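Local coordinates for protein O-methyltransferase (Coxiella burnetii, PDB 3TR6) that probably transfers a methyl group from S-adenosylmethionine to an oxygen of its substrate, and binds S-adenosylhomocysteine and a nickel ion in the crystal, at residues G83-K88 with A112-I118. Numbering follows the deposited sequence.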
ATOM      1  N   GLY A  83      14.495   7.846   3.924  1.00 33.60           N
ATOM      2  CA  GLY A  83      15.894   8.063   3.600  1.00 30.19           C
ATOM      3  C   GLY A  83      16.670   6.765   3.463  1.00 31.69           C
ATOM      4  O   GLY A  83      17.477   6.610   2.552  1.00 34.44           O
ATOM      5  N   LEU A  84      16.421   5.824   4.369  1.00 31.46           N
ATOM      6  CA  LEU A  84      17.117   4.541   4.356  1.00 32.70           C
ATOM      7  C   LEU A  84      16.757   3.681   3.145  1.00 33.10           C
ATOM      8  O   LEU A  84      17.503   2.774   2.773  1.00 37.39           O
ATOM      9  CB  LEU A  84      16.833   3.769   5.645  1.00 31.41           C
ATOM     10  CG  LEU A  84      17.417   4.356   6.930  1.00 40.11           C
ATOM     11  CD1 LEU A  84      16.740   3.756   8.150  1.00 31.69           C
ATOM     12  CD2 LEU A  84      18.927   4.150   6.983  1.00 34.51           C
ATOM     13  N   ALA A  85      15.610   3.962   2.539  1.00 32.72           N
ATOM     14  CA  ALA A  85      15.141   3.174   1.403  1.00 32.62           C
ATOM     15  C   ALA A  85      15.575   3.779   0.072  1.00 34.08           C
ATOM     16  O   ALA A  85      15.488   3.130  -0.972  1.00 35.08           O
ATOM     17  CB  ALA A  85      13.626   3.020   1.454  1.00 32.75           C
ATOM     18  N   LEU A  86      16.047   5.021   0.121  1.00 33.12           N
ATOM     19  CA  LEU A  86      16.512   5.731  -1.065  1.00 30.91           C
ATOM     20  C   LEU A  86      17.581   4.958  -1.819  1.00 34.45           C
ATOM     21  O   LEU A  86      18.480   4.378  -1.211  1.00 40.89           O
ATOM     22  CB  LEU A  86      17.073   7.097  -0.678  1.00 33.89           C
ATOM     23  CG  LEU A  86      16.098   8.242  -0.410  1.00 32.45           C
ATOM     24  CD1 LEU A  86      16.853   9.447   0.133  1.00 30.15           C
ATOM     25  CD2 LEU A  86      15.327   8.608  -1.672  1.00 28.61           C
ATOM     26  N   PRO A  87      17.486   4.948  -3.157  1.00 43.23           N
ATOM     27  CA  PRO A  87      18.565   4.392  -3.979  1.00 45.23           C
ATOM     28  C   PRO A  87      19.815   5.262  -3.864  1.00 43.85           C
ATOM     29  O   PRO A  87      19.722   6.381  -3.354  1.00 42.19           O
ATOM     30  CB  PRO A  87      17.986   4.434  -5.398  1.00 43.20           C
ATOM     31  CG  PRO A  87      16.892   5.442  -5.346  1.00 40.52           C
ATOM     32  CD  PRO A  87      16.330   5.373  -3.964  1.00 37.15           C
ATOM     33  N   LYS A  88      20.957   4.759  -4.325  1.00 48.81           N
ATOM     34  CA  LYS A  88      22.244   5.424  -4.103  1.00 50.76           C
ATOM     35  C   LYS A  88      22.245   6.903  -4.492  1.00 50.50           C
ATOM     36  O   LYS A  88      22.902   7.720  -3.848  1.00 45.87           O
ATOM     37  CB  LYS A  88      23.372   4.694  -4.838  1.00 57.09           C
ATOM     38  CG  LYS A  88      23.297   4.794  -6.356  1.00 68.68           C
ATOM     39  CD  LYS A  88      24.598   4.343  -7.012  1.00 74.85           C
ATOM     40  CE  LYS A  88      25.765   5.238  -6.609  1.00 77.21           C
ATOM     41  NZ  LYS A  88      27.028   4.867  -7.311  1.00 84.58           N
ATOM     42  N   ALA A 112      22.823   7.798  11.099  1.00 45.68           N
ATOM     43  CA  ALA A 112      22.330   6.756  10.203  1.00 45.56           C
ATOM     44  C   ALA A 112      23.119   6.709   8.897  1.00 44.80           C
ATOM     45  O   ALA A 112      23.004   5.751   8.131  1.00 43.62           O
ATOM     46  CB  ALA A 112      20.845   6.957   9.921  1.00 40.21           C
ATOM     47  N   GLY A 113      23.915   7.748   8.652  1.00 47.11           N
ATOM     48  CA  GLY A 113      24.728   7.835   7.451  1.00 35.11           C
ATOM     49  C   GLY A 113      24.002   8.467   6.278  1.00 40.14           C
ATOM     50  O   GLY A 113      24.292   8.156   5.123  1.00 42.48           O
ATOM     51  N   LEU A 114      23.064   9.364   6.568  1.00 37.94           N
ATOM     52  CA  LEU A 114      22.214   9.947   5.530  1.00 41.27           C
ATOM     53  C   LEU A 114      22.413  11.450   5.373  1.00 45.53           C
ATOM     54  O   LEU A 114      21.572  12.132   4.787  1.00 45.95           O
ATOM     55  CB  LEU A 114      20.735   9.657   5.819  1.00 39.54           C
ATOM     56  CG  LEU A 114      20.306   8.189   5.930  1.00 42.14           C
ATOM     57  CD1 LEU A 114      18.866   8.089   6.405  1.00 37.01           C
ATOM     58  CD2 LEU A 114      20.492   7.465   4.605  1.00 34.53           C
ATOM     59  N   SER A 115      23.521  11.968   5.892  1.00 45.00           N
ATOM     60  CA  SER A 115      23.768  13.406   5.844  1.00 49.48           C
ATOM     61  C   SER A 115      23.869  13.916   4.410  1.00 52.36           C
ATOM     62  O   SER A 115      23.593  15.088   4.134  1.00 47.78           O
ATOM     63  CB  SER A 115      25.035  13.767   6.622  1.00 49.63           C
ATOM     64  OG  SER A 115      24.859  13.553   8.013  1.00 55.61           O
ATOM     65  N   ASP A 116      24.259  13.033   3.498  1.00 46.53           N
ATOM     66  CA  ASP A 116      24.421  13.409   2.100  1.00 54.13           C
ATOM     67  C   ASP A 116      23.117  13.286   1.314  1.00 54.29           C
ATOM     68  O   ASP A 116      22.958  13.907   0.264  1.00 47.63           O
ATOM     69  CB  ASP A 116      25.523  12.573   1.446  1.00 58.95           C
ATOM     70  CG  ASP A 116      26.907  12.941   1.948  1.00 62.75           C
ATOM     71  OD1 ASP A 116      27.144  14.139   2.216  1.00 54.18           O
ATOM     72  OD2 ASP A 116      27.755  12.031   2.081  1.00 65.50           O
ATOM     73  N   LYS A 117      22.185  12.492   1.833  1.00 53.09           N
ATOM     74  CA  LYS A 117      20.917  12.262   1.153  1.00 37.83           C
ATOM     75  C   LYS A 117      19.785  13.137   1.673  1.00 39.42           C
ATOM     76  O   LYS A 117      18.897  13.521   0.912  1.00 40.34           O
ATOM     77  CB  LYS A 117      20.519  10.787   1.229  1.00 39.18           C
ATOM     78  CG  LYS A 117      21.364   9.888   0.349  1.00 38.72           C
ATOM     79  CD  LYS A 117      20.915   8.444   0.442  1.00 43.44           C
ATOM     80  CE  LYS A 117      21.746   7.559  -0.465  1.00 46.41           C
ATOM     81  NZ  LYS A 117      21.337   6.134  -0.361  1.00 53.73           N
ATOM     82  N   ILE A 118      19.811  13.456   2.964  1.00 41.02           N
ATOM     83  CA  ILE A 118      18.749  14.260   3.559  1.00 41.85           C
ATOM     84  C   ILE A 118      19.192  15.699   3.785  1.00 37.15           C
ATOM     85  O   ILE A 118      20.286  15.947   4.286  1.00 38.17           O
ATOM     86  CB  ILE A 118      18.245  13.669   4.897  1.00 41.53           C
ATOM     87  CG1 ILE A 118      17.789  12.222   4.705  1.00 34.68           C
ATOM     88  CG2 ILE A 118      17.120  14.525   5.464  1.00 32.52           C
ATOM     89  CD1 ILE A 118      17.286  11.574   5.965  1.00 29.94           C
TER
HETATM   90  O   HOH W   1      19.728   5.243   1.473  1.00 36.72           O
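Lys117 NZ donates to a water and, weakly, to two backbone carbonyls of the loop 83-88. The water accepts from Lys117 NZ at 2.6 Å and donates to Gly83 O and Leu86 O. It thus bridges the lysine ammonium group to the carbonyls of Gly83 and Leu86. Two direct bonds from Lys117 NZ are weak: one to Pro87 O at 3.4 Å, the other to Leu86 O at 3.5 Å. Carbonyl oxygens around the ammonium group should help to stabilise its positive charge. The lysine reaches them because its chain is fully extended beyond CG, with chi2, chi3 and chi4 all near 180°. Its aliphatic part runs alongside Leu86 in the opposite direction, and Leu86 CD1 lies 4.1 Å from Lys117 CB.

Beside this polar cluster, leucine side chains pack against the backbone at Gly83 and Leu84. Leu114 CD2 is 3.7 Å from Gly83 O, and its CD1 rests near Leu84 N. Leu84 crosses Leu114 at about a right angle, and its CD2 is 4.0 Å from Leu114 CD1.

The contact joins two successive helix-to-strand connections of the Rossmann-like methyltransferase fold. Helix 99-111 ends in a Schellman motif at Gly113. The loop 83-88 leads into strand 91-96. The segment 112-118 runs into the neighbouring strand 118-122, outermost in this chain's sheet. Lys117 also pairs through its backbone with Leu92, while Ala85 packs on helix 50-63.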